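B-agarase (PDB 4BQ2) hydrolyses the beta-1,4-galactosidic linkages of agarose, working from the chain ends as a family 50 exo-beta-agarase. Local coordinates at residues 103-107 with 108-112; 136-139 with 140-144; 212-215 with 216-220; 662-666 with 667-671; 698-701 with 702-706. All blocks are in the same frame, centred on the assembly; numbering follows the deposited sequence.

Contact 1: residues 103-107 with 108-112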
loop_
_atom_site.group_PDB
_atom_site.type_symbol
_atom_site.label_atom_id
_atom_site.label_comp_id
_atom_site.label_asym_id
_atom_site.label_seq_id
_atom_site.Cartn_x
_atom_site.Cartn_y
_atom_site.Cartn_z
ATOM N N ASP A 103 7.007 -9.202 12.273
ATOM C CA ASP A 103 7.211 -8.517 13.551
ATOM C C ASP A 103 7.959 -9.442 14.496
ATOM O O ASP A 103 7.705 -10.649 14.489
ATOM C CB ASP A 103 5.855 -8.223 14.223
ATOM C CG ASP A 103 5.053 -9.480 14.489
ATOM O OD1 ASP A 103 4.571 -10.090 13.500
ATOM O OD2 ASP A 103 4.921 -9.858 15.696
ATOM N N ILE A 104 8.869 -8.866 15.285
ATOM C CA ILE A 104 9.591 -9.572 16.337
ATOM C C ILE A 104 9.195 -8.947 17.662
ATOM O O ILE A 104 9.635 -7.831 18.002
ATOM C CB ILE A 104 11.127 -9.507 16.176
ATOM C CG1 ILE A 104 11.560 -9.779 14.721
ATOM C CG2 ILE A 104 11.772 -10.423 17.205
ATOM C CD1 ILE A 104 11.189 -11.162 14.139
ATOM N N PRO A 105 8.326 -9.641 18.417
ATOM C CA PRO A 105 7.878 -9.109 19.703
ATOM C C PRO A 105 8.965 -9.162 20.765
ATOM O O PRO A 105 9.904 -9.947 20.646
ATOM C CB PRO A 105 6.706 -10.049 20.106
ATOM C CG PRO A 105 6.283 -10.701 18.832
ATOM C CD PRO A 105 7.550 -10.830 18.012
ATOM N N VAL A 106 8.839 -8.296 21.765
ATOM C CA VAL A 106 9.617 -8.380 23.012
ATOM C C VAL A 106 9.003 -9.517 23.831
ATOM O O VAL A 106 7.802 -9.753 23.738
ATOM C CB VAL A 106 9.521 -7.061 23.802
ATOM C CG1 VAL A 106 10.321 -7.128 25.086
ATOM C CG2 VAL A 106 10.041 -5.901 22.979
ATOM N N GLY A 107 9.799 -10.244 24.597
ATOM C CA GLY A 107 9.231 -11.316 25.414
ATOM C C GLY A 107 9.953 -12.614 25.180
ATOM O O GLY A 107 11.165 -12.656 25.290
ATOM N N LYS A 108 9.228 -13.682 24.857
ATOM C CA LYS A 108 9.880 -14.972 24.709
ATOM C C LYS A 108 10.435 -15.140 23.308
ATOM O O LYS A 108 9.814 -14.747 22.337
ATOM C CB LYS A 108 8.940 -16.125 25.068
ATOM C CG LYS A 108 8.909 -16.466 26.555
ATOM C CD LYS A 108 8.311 -15.341 27.390
ATOM C CE LYS A 108 7.836 -15.846 28.749
ATOM N NZ LYS A 108 6.903 -17.005 28.574
ATOM N N MET A 109 11.620 -15.715 23.213
ATOM C CA MET A 109 12.206 -15.963 21.906
ATOM C C MET A 109 11.312 -16.914 21.127
ATOM O O MET A 109 10.711 -17.801 21.723
ATOM C CB MET A 109 13.576 -16.574 22.092
ATOM C CG MET A 109 14.158 -17.055 20.781
ATOM S SD MET A 109 15.905 -16.774 20.799
ATOM C CE MET A 109 15.930 -15.009 20.733
ATOM N N GLN A 110 11.224 -16.737 19.807
ATOM C CA GLN A 110 10.519 -17.672 18.931
ATOM C C GLN A 110 11.387 -18.042 17.728
ATOM O O GLN A 110 12.383 -17.349 17.448
ATOM C CB GLN A 110 9.194 -17.067 18.458
ATOM C CG GLN A 110 8.290 -16.622 19.605
ATOM C CD GLN A 110 6.930 -16.155 19.138
ATOM O OE1 GLN A 110 6.119 -16.952 18.660
ATOM N NE2 GLN A 110 6.671 -14.850 19.259
ATOM N N SER A 111 11.017 -19.107 17.014
ATOM C CA SER A 111 11.727 -19.497 15.787
ATOM C C SER A 111 10.959 -18.996 14.595
ATOM O O SER A 111 9.701 -19.083 14.567
ATOM C CB SER A 111 11.832 -21.035 15.635
ATOM O OG SER A 111 12.877 -21.578 16.411
ATOM N N TYR A 112 11.707 -18.509 13.601
ATOM C CA TYR A 112 11.129 -17.895 12.421
ATOM C C TYR A 112 11.670 -18.580 11.176
ATOM O O TYR A 112 12.867 -18.857 11.098
ATOM C CB TYR A 112 11.489 -16.391 12.395
ATOM C CG TYR A 112 10.796 -15.600 13.473
ATOM C CD1 TYR A 112 11.348 -15.474 14.755
ATOM C CD2 TYR A 112 9.576 -14.987 13.209
ATOM C CE1 TYR A 112 10.716 -14.767 15.753
ATOM C CE2 TYR A 112 8.930 -14.274 14.176
ATOM C CZ TYR A 112 9.482 -14.178 15.465
ATOM O OH TYR A 112 8.799 -13.422 16.412
HETATM O O HOH W 1 8.877 -12.728 20.982
#
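Beyond Ile104, whose side chain meets Tyr112, the chain leaves strand 97-104, rounds a wide loop and returns in strand 110-115, so that 103-107 and 108-112 run 149° apart, with the CA atoms of Ile104 and Gln110 separated by 8.6 Å. The side chains bridge this gap. Ile104 CD1 sits over one face of the Tyr112 ring in a CH-pi contact, 3.9 Å from the centroid and nearest CZ. Isoleucine suits this place because its longer arm, CG1-CD1, carries a terminal methyl out to the ring while CG2 stays back near the backbone. Tyr112 reaches inward with CG beside its backbone N (chi1 -69°), which brings OH to 3.3 Å from Pro105 CD; the hydroxyl itself is bonded to Arg150, which also forms a salt bridge with Asp103. Nearer the bend a water takes over, donating to Pro105 O at 3.0 Å and to Lys108 O at 2.6 Å. Gly107 makes the bend itself, with backbone angles that crowd any CB against the preceding carbonyl. The loop thus passes from strand 97-104 to strand 110-115 with strand 150-155 lying between, antiparallel to the first and parallel to the second, in the beta-rich, CBM-like agarase domain.

Contact 2: residues 136-139 with 140-144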
loop_
_atom_site.group_PDB
_atom_site.type_symbol
_atom_site.label_atom_id
_atom_site.label_comp_id
_atom_site.label_asym_id
_atom_site.label_seq_id
_atom_site.Cartn_x
_atom_site.Cartn_y
_atom_site.Cartn_z
ATOM N N SER A 136 -2.104 -19.247 -4.948
ATOM C CA SER A 136 -3.434 -19.190 -4.338
ATOM C C SER A 136 -4.194 -17.879 -4.579
ATOM O O SER A 136 -5.425 -17.826 -4.411
ATOM C CB SER A 136 -3.253 -19.317 -2.842
ATOM O OG SER A 136 -2.437 -18.236 -2.385
ATOM N N GLY A 137 -3.463 -16.814 -4.920
ATOM C CA GLY A 137 -4.067 -15.485 -5.016
ATOM C C GLY A 137 -4.151 -14.772 -3.679
ATOM O O GLY A 137 -4.913 -13.800 -3.535
ATOM N N LEU A 138 -3.358 -15.250 -2.722
ATOM C CA LEU A 138 -3.136 -14.591 -1.443
ATOM C C LEU A 138 -1.731 -13.979 -1.466
ATOM O O LEU A 138 -0.805 -14.614 -1.986
ATOM C CB LEU A 138 -3.209 -15.626 -0.328
ATOM C CG LEU A 138 -4.622 -15.940 0.199
ATOM C CD1 LEU A 138 -5.478 -16.614 -0.855
ATOM C CD2 LEU A 138 -4.490 -16.795 1.444
ATOM N N ARG A 139 -1.569 -12.754 -0.933
ATOM C CA ARG A 139 -0.251 -12.110 -0.905
ATOM C C ARG A 139 0.703 -12.926 -0.051
ATOM O O ARG A 139 1.877 -13.016 -0.341
ATOM C CB ARG A 139 -0.321 -10.658 -0.365
ATOM C CG ARG A 139 1.009 -9.899 -0.517
ATOM C CD ARG A 139 1.470 -9.900 -1.980
ATOM N NE ARG A 139 0.399 -9.442 -2.884
ATOM C CZ ARG A 139 0.235 -8.194 -3.314
ATOM N NH1 ARG A 139 1.101 -7.233 -2.969
ATOM N NH2 ARG A 139 -0.783 -7.911 -4.123
ATOM N N SER A 140 0.175 -13.515 1.017
ATOM C CA SER A 140 0.896 -14.508 1.778
ATOM C C SER A 140 -0.108 -15.559 2.207
ATOM O O SER A 140 -1.306 -15.269 2.454
ATOM C CB SER A 140 1.587 -13.894 2.997
ATOM O OG SER A 140 2.741 -14.645 3.340
ATOM N N ASN A 141 0.394 -16.783 2.291
ATOM C CA ASN A 141 -0.423 -17.944 2.528
ATOM C C ASN A 141 -0.476 -18.324 3.969
ATOM O O ASN A 141 0.428 -17.993 4.749
ATOM C CB ASN A 141 0.144 -19.150 1.723
ATOM C CG ASN A 141 -0.410 -19.224 0.316
ATOM O OD1 ASN A 141 -1.380 -18.536 -0.019
ATOM N ND2 ASN A 141 0.205 -20.051 -0.531
ATOM N N PRO A 142 -1.507 -19.114 4.331
ATOM C CA PRO A 142 -1.406 -19.789 5.616
ATOM C C PRO A 142 -0.197 -20.714 5.547
ATOM O O PRO A 142 0.227 -21.066 4.450
ATOM C CB PRO A 142 -2.722 -20.592 5.718
ATOM C CG PRO A 142 -3.293 -20.618 4.347
ATOM C CD PRO A 142 -2.732 -19.452 3.582
ATOM N N PRO A 143 0.365 -21.105 6.693
ATOM C CA PRO A 143 1.545 -21.984 6.601
ATOM C C PRO A 143 1.214 -23.334 5.952
ATOM O O PRO A 143 0.069 -23.779 6.016
ATOM C CB PRO A 143 1.964 -22.165 8.067
ATOM C CG PRO A 143 0.797 -21.742 8.877
ATOM C CD PRO A 143 0.098 -20.686 8.076
ATOM N N THR A 144 2.196 -23.976 5.323
ATOM C CA THR A 144 1.962 -25.259 4.655
ATOM C C THR A 144 2.182 -26.471 5.560
ATOM O O THR A 144 2.105 -27.614 5.098
ATOM C CB THR A 144 2.830 -25.408 3.401
ATOM O OG1 THR A 144 4.187 -25.121 3.744
ATOM C CG2 THR A 144 2.360 -24.448 2.317
HETATM O O HOH W 2 -0.179 -20.876 -3.118
#
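Ser136 and Asn141 make the tight end of this turn. Ser136 OG donates to Asn141 OD1 at 2.6 Å, lying in the carbonyl plane on a lone pair. Ser136 OG also accepts from Leu138 N at 3.1 Å, which closes an ST turn, so one small oxygen both receives and gives. Its torsion makes this possible: a chi1 of 60° folds OG back over its own turn while it faces the amide of Asn141. Gly137, between Ser136 and Leu138, adopts a positive phi that suits glycine. Asn141 fits because one branch of its amide is an acceptor and the other a donor: OD1 accepts the hydrogen bond from the serine hydroxyl, while ND2 gives to Asp120 and to a water 2.7 Å away, and that water also accepts from Ser136 N at 3.1 Å. Against this short bond the apolar flank offers a lone touch at ordinary distance: Leu138 crosses Pro142 at about a right angle, with CD2 3.8 Å from Pro142 CD. Beyond, the exposed Pro143 makes no contact with 136-139. The touching residues themselves are buried by the surrounding fold. Arg341 of helix 339-342 binds Ser136 O, Arg139 reaches Asp712 O, Leu138 packs on Tyr663, and Ser140 OG is hydrogen-bonded to the backbone N of Trp154 in strand 150-155, with Pro143 lying against Gln151 of the same strand.

Contact 3: residues 212-215 with 216-220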
loop_
_atom_site.group_PDB
_atom_site.type_symbol
_atom_site.label_atom_id
_atom_site.label_comp_id
_atom_site.label_asym_id
_atom_site.label_seq_id
_atom_site.Cartn_x
_atom_site.Cartn_y
_atom_site.Cartn_z
ATOM N N LYS A 212 -10.082 -21.688 10.792
ATOM C CA LYS A 212 -9.212 -22.644 11.504
ATOM C C LYS A 212 -8.592 -22.136 12.800
ATOM O O LYS A 212 -7.939 -22.884 13.513
ATOM C CB LYS A 212 -8.102 -23.109 10.567
ATOM C CG LYS A 212 -8.617 -23.934 9.394
ATOM C CD LYS A 212 -7.484 -24.472 8.532
ATOM C CE LYS A 212 -8.033 -25.122 7.285
ATOM N NZ LYS A 212 -7.024 -25.550 6.263
ATOM N N VAL A 213 -8.792 -20.866 13.120
ATOM C CA VAL A 213 -8.114 -20.257 14.256
ATOM C C VAL A 213 -9.119 -19.531 15.146
ATOM O O VAL A 213 -9.941 -18.779 14.644
ATOM C CB VAL A 213 -7.054 -19.239 13.750
ATOM C CG1 VAL A 213 -6.256 -18.674 14.901
ATOM C CG2 VAL A 213 -6.097 -19.887 12.743
ATOM N N ASP A 214 -9.063 -19.735 16.457
ATOM C CA ASP A 214 -9.862 -18.895 17.350
ATOM C C ASP A 214 -8.949 -17.777 17.856
ATOM O O ASP A 214 -7.752 -17.976 18.031
ATOM C CB ASP A 214 -10.495 -19.708 18.496
ATOM C CG ASP A 214 -11.461 -18.881 19.372
ATOM O OD1 ASP A 214 -12.143 -17.931 18.895
ATOM O OD2 ASP A 214 -11.545 -19.188 20.578
ATOM N N TYR A 215 -9.506 -16.589 18.030
ATOM C CA TYR A 215 -8.760 -15.433 18.514
ATOM C C TYR A 215 -9.721 -14.576 19.284
ATOM O O TYR A 215 -10.932 -14.709 19.106
ATOM C CB TYR A 215 -8.156 -14.635 17.349
ATOM C CG TYR A 215 -9.092 -14.308 16.198
ATOM C CD1 TYR A 215 -9.936 -13.197 16.241
ATOM C CD2 TYR A 215 -9.096 -15.076 15.053
ATOM C CE1 TYR A 215 -10.778 -12.889 15.179
ATOM C CE2 TYR A 215 -9.944 -14.793 13.995
ATOM C CZ TYR A 215 -10.772 -13.684 14.057
ATOM O OH TYR A 215 -11.575 -13.389 12.972
ATOM N N LYS A 216 -9.200 -13.713 20.149
ATOM C CA LYS A 216 -10.023 -12.734 20.853
ATOM C C LYS A 216 -10.859 -11.923 19.853
ATOM O O LYS A 216 -10.357 -11.489 18.815
ATOM C CB LYS A 216 -9.147 -11.819 21.694
ATOM C CG LYS A 216 -9.939 -10.824 22.520
ATOM C CD LYS A 216 -9.043 -10.076 23.495
ATOM C CE LYS A 216 -9.886 -9.355 24.531
ATOM N NZ LYS A 216 -9.046 -8.556 25.462
ATOM N N GLY A 217 -12.142 -11.759 20.151
ATOM C CA GLY A 217 -13.040 -10.985 19.304
ATOM C C GLY A 217 -13.691 -11.751 18.168
ATOM O O GLY A 217 -14.641 -11.257 17.568
ATOM N N LYS A 218 -13.239 -12.973 17.892
ATOM C CA LYS A 218 -13.847 -13.752 16.811
ATOM C C LYS A 218 -15.351 -13.948 17.066
ATOM O O LYS A 218 -15.753 -14.179 18.212
ATOM C CB LYS A 218 -13.161 -15.100 16.639
ATOM C CG LYS A 218 -13.658 -15.878 15.434
ATOM C CD LYS A 218 -12.844 -17.123 15.160
ATOM C CE LYS A 218 -13.453 -17.904 14.026
ATOM N NZ LYS A 218 -12.725 -19.180 13.774
ATOM N N ILE A 219 -16.162 -13.830 16.009
ATOM C CA ILE A 219 -17.620 -13.978 16.131
ATOM C C ILE A 219 -17.962 -15.464 15.901
ATOM O O ILE A 219 -17.575 -16.034 14.899
ATOM C CB ILE A 219 -18.375 -13.034 15.151
ATOM C CG1 ILE A 219 -18.151 -11.554 15.522
ATOM C CG2 ILE A 219 -19.860 -13.393 14.991
ATOM C CD1 ILE A 219 -18.727 -11.094 16.851
ATOM N N HIS A 220 -18.680 -16.075 16.844
ATOM C CA HIS A 220 -19.060 -17.502 16.728
ATOM C C HIS A 220 -20.549 -17.735 16.441
ATOM O O HIS A 220 -20.962 -18.859 16.141
ATOM C CB HIS A 220 -18.620 -18.265 17.975
ATOM C CG HIS A 220 -17.143 -18.223 18.228
ATOM N ND1 HIS A 220 -16.241 -18.967 17.495
ATOM C CD2 HIS A 220 -16.416 -17.557 19.157
ATOM C CE1 HIS A 220 -15.019 -18.747 17.951
ATOM N NE2 HIS A 220 -15.098 -17.905 18.967
HETATM O O HOH W 3 -13.585 -15.783 20.721
#
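A type II beta turn from Tyr215 to Lys218, in the surface loop between strand 180-191 and helix 222-235, brings these side chains together. Lys218 N donates to Tyr215 O at 3.1 Å, and Gly217 occupies the third position of the turn, where the positive phi is readily taken by glycine. Tyr215 is folded over the turn: its CG lies between the backbone N and the carbonyl carbon (chi1 48°), which lays the ring under Lys218. Lys218 CB stands over one face, 3.7 Å from the ring centroid and displaced toward the rim, in a CH-pi contact. The lysine chain then runs fully extended across the tyrosine, with CG 3.9 Å from Tyr215 CZ. Its length carries the amine clear of the ring, where NZ donates to Val213 O at 2.9 Å, from above the carbonyl plane, and also to Asn210 O. A long aliphatic stem with a cationic tip serves both tasks. Farther along, Asp214 OD1 meets the edge of the His220 ring, but the bond from NE2 is weak, 3.0 Å long and bent to 122°, with carboxylate and ring planes 64° apart. A water nearby donates to Tyr215 O and lies 3.1 Å from His220 NE2. The buried Tyr215 N has no partner in the model. Tyr215 OH binds a glycerol, probably from the crystallisation liquor, and its ring meets His660. The tyrosine-lysine CH-pi contact is particular to this loop, just ahead of helix 222-235, whereas the backbone bond from residue i+3 to residue i and the glycine at the third position are characteristic of a type II turn.

Contact 4: residues 662-666 with 667-671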
loop_
_atom_site.group_PDB
_atom_site.type_symbol
_atom_site.label_atom_id
_atom_site.label_comp_id
_atom_site.label_asym_id
_atom_site.label_seq_id
_atom_site.Cartn_x
_atom_site.Cartn_y
_atom_site.Cartn_z
ATOM N N SER A 662 -5.466 -12.931 10.543
ATOM C CA SER A 662 -4.921 -12.654 9.215
ATOM C C SER A 662 -3.677 -13.464 8.885
ATOM O O SER A 662 -2.848 -13.695 9.726
ATOM C CB SER A 662 -4.589 -11.154 9.055
ATOM O OG SER A 662 -4.283 -10.878 7.701
ATOM N N TYR A 663 -3.513 -13.815 7.622
ATOM C CA TYR A 663 -2.272 -14.451 7.176
ATOM C C TYR A 663 -1.160 -13.457 6.873
ATOM O O TYR A 663 -0.040 -13.863 6.600
ATOM C CB TYR A 663 -2.529 -15.232 5.899
ATOM C CG TYR A 663 -3.672 -16.221 6.009
ATOM C CD1 TYR A 663 -3.790 -17.045 7.123
ATOM C CD2 TYR A 663 -4.610 -16.347 4.984
ATOM C CE1 TYR A 663 -4.810 -17.977 7.229
ATOM C CE2 TYR A 663 -5.646 -17.263 5.087
ATOM C CZ TYR A 663 -5.742 -18.075 6.208
ATOM O OH TYR A 663 -6.787 -18.993 6.315
ATOM N N HIS A 664 -1.480 -12.169 6.880
ATOM C CA HIS A 664 -0.533 -11.148 6.444
ATOM C C HIS A 664 -0.897 -9.875 7.172
ATOM O O HIS A 664 -2.061 -9.448 7.140
ATOM C CB HIS A 664 -0.670 -10.931 4.933
ATOM C CG HIS A 664 0.511 -10.259 4.300
ATOM N ND1 HIS A 664 1.116 -9.135 4.832
ATOM C CD2 HIS A 664 1.174 -10.538 3.155
ATOM C CE1 HIS A 664 2.133 -8.786 4.063
ATOM N NE2 HIS A 664 2.184 -9.617 3.038
ATOM N N PRO A 665 0.075 -9.300 7.882
ATOM C CA PRO A 665 -0.185 -8.082 8.630
ATOM C C PRO A 665 -0.380 -6.861 7.735
ATOM O O PRO A 665 -1.126 -5.958 8.115
ATOM C CB PRO A 665 1.036 -7.928 9.519
ATOM C CG PRO A 665 2.059 -8.878 9.022
ATOM C CD PRO A 665 1.461 -9.793 8.020
ATOM N N GLY A 666 0.188 -6.883 6.532
ATOM C CA GLY A 666 0.259 -5.699 5.676
ATOM C C GLY A 666 1.709 -5.245 5.463
ATOM O O GLY A 666 2.635 -6.016 5.666
ATOM N N LEU A 667 1.919 -3.982 5.090
ATOM C CA LEU A 667 3.283 -3.475 4.814
ATOM C C LEU A 667 4.187 -3.224 6.040
ATOM O O LEU A 667 5.411 -3.376 5.998
ATOM C CB LEU A 667 3.206 -2.219 3.901
ATOM C CG LEU A 667 2.689 -2.603 2.501
ATOM C CD1 LEU A 667 2.298 -1.402 1.652
ATOM C CD2 LEU A 667 3.709 -3.481 1.751
ATOM N N ILE A 668 3.580 -2.825 7.139
ATOM C CA ILE A 668 4.310 -2.505 8.343
ATOM C C ILE A 668 3.673 -3.335 9.446
ATOM O O ILE A 668 2.449 -3.477 9.483
ATOM C CB ILE A 668 4.263 -0.990 8.676
ATOM C CG1 ILE A 668 5.021 -0.168 7.601
ATOM C CG2 ILE A 668 4.783 -0.752 10.105
ATOM C CD1 ILE A 668 6.560 -0.365 7.551
ATOM N N HIS A 669 4.507 -3.932 10.294
ATOM C CA HIS A 669 4.074 -5.049 11.166
ATOM C C HIS A 669 4.218 -4.705 12.654
ATOM O O HIS A 669 5.244 -4.148 13.080
ATOM C CB HIS A 669 4.909 -6.327 10.875
ATOM C CG HIS A 669 4.865 -6.799 9.445
ATOM N ND1 HIS A 669 5.636 -7.847 8.991
ATOM C CD2 HIS A 669 4.158 -6.362 8.372
ATOM C CE1 HIS A 669 5.396 -8.049 7.702
ATOM N NE2 HIS A 669 4.505 -7.154 7.302
ATOM N N ALA A 670 3.206 -5.081 13.433
ATOM C CA ALA A 670 3.192 -4.946 14.876
ATOM C C ALA A 670 3.068 -6.330 15.495
ATOM O O ALA A 670 2.695 -7.298 14.806
ATOM C CB ALA A 670 2.014 -4.076 15.318
ATOM N N ALA A 671 3.336 -6.402 16.793
ATOM C CA ALA A 671 3.403 -7.676 17.536
ATOM C C ALA A 671 2.031 -8.155 17.951
ATOM O O ALA A 671 1.869 -9.329 18.285
ATOM C CB ALA A 671 4.273 -7.513 18.767
#
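Pro665 lays its CG over the centre of the His669 imidazole, 3.4 Å from the centroid and almost along the ring normal, a close CH-pi contact. A proline is apt here: its rigid ring needs no torsion to be frozen before it presents CG to the aromatic face. His669 turns to meet it with CG opposite the carbonyl carbon (chi1 -57°), and this torsion together with the rotation of the ring about CB-CG brings NE2 back to Gly666. The bond from His669 NE2 to Gly666 O is short, 2.7 Å, and bent at the hydrogen (131°); the oxygen lies near the imidazole plane. One residue thus covers the face while the next holds the edge, which fixes the rotation of the ring. The His664 ring swings away from its own amide nitrogen (chi1 -161°) and offers ND1 as acceptor to Gly666 N at 3.0 Å, while NE2 gives a weak bond to Trp154 O. Gly666, gripped at both N and O, has backbone angles that favour glycine. Ser662 OG adds a bond to His664 O at 2.7 Å. The whole is a compact, buried loop joining strand 648-652 to helix 673-688, consistent with a beta-to-alpha loop of a (beta/alpha)8 barrel, here laid against strands 97-104 and 150-155 of the CBM-like domain.

Contact 5: residues 698-701 with 702-706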
loop_
_atom_site.group_PDB
_atom_site.type_symbol
_atom_site.label_atom_id
_atom_site.label_comp_id
_atom_site.label_asym_id
_atom_site.label_seq_id
_atom_site.Cartn_x
_atom_site.Cartn_y
_atom_site.Cartn_z
ATOM N N TRP A 698 -4.985 7.010 6.914
ATOM C CA TRP A 698 -4.702 5.579 7.103
ATOM C C TRP A 698 -5.399 4.745 6.061
ATOM O O TRP A 698 -6.605 4.969 5.747
ATOM C CB TRP A 698 -5.228 5.223 8.507
ATOM C CG TRP A 698 -5.407 3.760 8.793
ATOM C CD1 TRP A 698 -6.396 2.925 8.319
ATOM C CD2 TRP A 698 -4.568 2.974 9.609
ATOM N NE1 TRP A 698 -6.222 1.643 8.823
ATOM C CE2 TRP A 698 -5.096 1.648 9.611
ATOM C CE3 TRP A 698 -3.406 3.250 10.351
ATOM C CZ2 TRP A 698 -4.506 0.619 10.344
ATOM C CZ3 TRP A 698 -2.817 2.226 11.056
ATOM C CH2 TRP A 698 -3.385 0.934 11.078
ATOM N N PHE A 699 -4.660 3.789 5.499
ATOM C CA PHE A 699 -5.213 2.856 4.528
ATOM C C PHE A 699 -5.372 1.509 5.241
ATOM O O PHE A 699 -4.356 0.873 5.551
ATOM C CB PHE A 699 -4.233 2.709 3.346
ATOM C CG PHE A 699 -4.787 1.923 2.175
ATOM C CD1 PHE A 699 -4.816 0.525 2.208
ATOM C CD2 PHE A 699 -5.269 2.579 1.033
ATOM C CE1 PHE A 699 -5.310 -0.199 1.121
ATOM C CE2 PHE A 699 -5.788 1.860 -0.061
ATOM C CZ PHE A 699 -5.822 0.461 -0.009
ATOM N N GLN A 700 -6.594 1.047 5.544
ATOM C CA GLN A 700 -7.885 1.567 5.085
ATOM C C GLN A 700 -8.950 1.321 6.174
ATOM O O GLN A 700 -8.623 0.885 7.261
ATOM C CB GLN A 700 -8.265 0.837 3.797
ATOM C CG GLN A 700 -8.259 -0.694 4.014
ATOM C CD GLN A 700 -8.567 -1.487 2.770
ATOM O OE1 GLN A 700 -8.687 -0.947 1.670
ATOM N NE2 GLN A 700 -8.697 -2.784 2.937
ATOM N N TYR A 701 -10.226 1.573 5.873
ATOM C CA TYR A 701 -11.294 1.472 6.877
ATOM C C TYR A 701 -11.461 0.008 7.355
ATOM O O TYR A 701 -11.576 -0.248 8.550
ATOM C CB TYR A 701 -12.599 1.986 6.240
ATOM C CG TYR A 701 -13.832 2.060 7.122
ATOM C CD1 TYR A 701 -13.748 2.146 8.501
ATOM C CD2 TYR A 701 -15.106 2.131 6.526
ATOM C CE1 TYR A 701 -14.904 2.218 9.281
ATOM C CE2 TYR A 701 -16.250 2.267 7.288
ATOM C CZ TYR A 701 -16.151 2.298 8.659
ATOM O OH TYR A 701 -17.333 2.428 9.403
ATOM N N MET A 702 -11.515 -0.928 6.406
ATOM C CA MET A 702 -11.812 -2.342 6.746
ATOM C C MET A 702 -10.599 -3.204 6.440
ATOM O O MET A 702 -9.829 -2.838 5.560
ATOM C CB MET A 702 -12.983 -2.845 5.907
ATOM C CG MET A 702 -14.247 -2.011 6.086
ATOM S SD MET A 702 -14.854 -1.134 4.606
ATOM C CE MET A 702 -15.164 -2.424 3.394
ATOM N N ASP A 703 -10.449 -4.346 7.117
ATOM C CA ASP A 703 -9.438 -5.317 6.696
ATOM C C ASP A 703 -9.733 -5.701 5.277
ATOM O O ASP A 703 -10.910 -5.768 4.868
ATOM C CB ASP A 703 -9.505 -6.614 7.543
ATOM C CG ASP A 703 -9.023 -6.428 8.961
ATOM O OD1 ASP A 703 -8.196 -5.519 9.224
ATOM O OD2 ASP A 703 -9.507 -7.196 9.831
ATOM N N SER A 704 -8.685 -6.020 4.527
ATOM C CA SER A 704 -8.845 -6.715 3.262
ATOM C C SER A 704 -9.336 -8.142 3.581
ATOM O O SER A 704 -9.005 -8.666 4.640
ATOM C CB SER A 704 -7.513 -6.852 2.510
ATOM O OG SER A 704 -6.734 -5.685 2.500
ATOM N N PRO A 705 -10.090 -8.768 2.654
ATOM C CA PRO A 705 -10.519 -10.164 2.781
ATOM C C PRO A 705 -9.361 -11.105 3.117
ATOM O O PRO A 705 -8.250 -10.918 2.641
ATOM C CB PRO A 705 -11.070 -10.478 1.402
ATOM C CG PRO A 705 -11.610 -9.153 0.914
ATOM C CD PRO A 705 -10.609 -8.150 1.410
ATOM N N LEU A 706 -9.622 -12.084 3.974
ATOM C CA LEU A 706 -8.626 -13.075 4.372
ATOM C C LEU A 706 -7.954 -13.771 3.172
ATOM O O LEU A 706 -6.761 -14.069 3.194
ATOM C CB LEU A 706 -9.308 -14.126 5.258
ATOM C CG LEU A 706 -8.426 -15.215 5.876
ATOM C CD1 LEU A 706 -7.577 -14.694 7.016
ATOM C CD2 LEU A 706 -9.292 -16.351 6.375
#
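Gln700 supplies the polar link to the following residues. Its NE2 donates to Met702 O at 2.9 Å, a weak bond bent to 127°, while the nearby Gln700 CG lies 3.1 Å from the same oxygen. Torsion explains the reach: a chi1 of 55° sets CG in the crowded position and the chain continues extended, running beside the backbone ahead of it. Gln700 NE2 also passes 3.5 Å from Ser704 OG. Behind it, Trp698 NE1 gives a second weak bond, 3.0 Å long, to Gln700 O, and another to Val718 O. The other interaction is Met-aromatic. Met702 SD approaches Tyr701 obliquely, 4.7 Å from the ring centroid and nearest CD2, at 3.8 Å. Methionine suits this place because its flexible chain, bent at chi2 and chi3, can curl its sulfur back beside the neighbouring ring, whose hydroxyl is bonded to Thr403 and Arg406. The peptide before Gln700 is cis, reminiscent of the non-prolyl cis peptide at the end of the last barrel strand in many clan GH-A glycosidases. Bent, weak bonds and an oblique sulfur contact imply modest interactions that supplement the backbone bonds of Phe699 with Phe653, Gln700 with Val718 and Tyr701 with Asp287, and are unlikely to hold the path beyond the strand alone.

How the contacts relate
From the N terminus the five contacts follow in series, and none nests within or crosses another. Contact 1 closes the loop between strands 97-104 and 110-115, and contact 2 a tight turn in the long connection to strand 150-155, both in the CBM-like domain. Contact 3 shapes the loop leading to helix 222-235, standing apart from the others. Much later, contacts 4 and 5 form loops after strands 648-652 and 693-699 of the six-stranded sheet. Contact 4 is the hub: it touches contact 1 through Ala671, contact 2 through Tyr663 and His664, and contact 5 through Leu706, which Leu138 of contact 2 also meets, tying the CBM-like domain to the part carrying that sheet, probably the barrel.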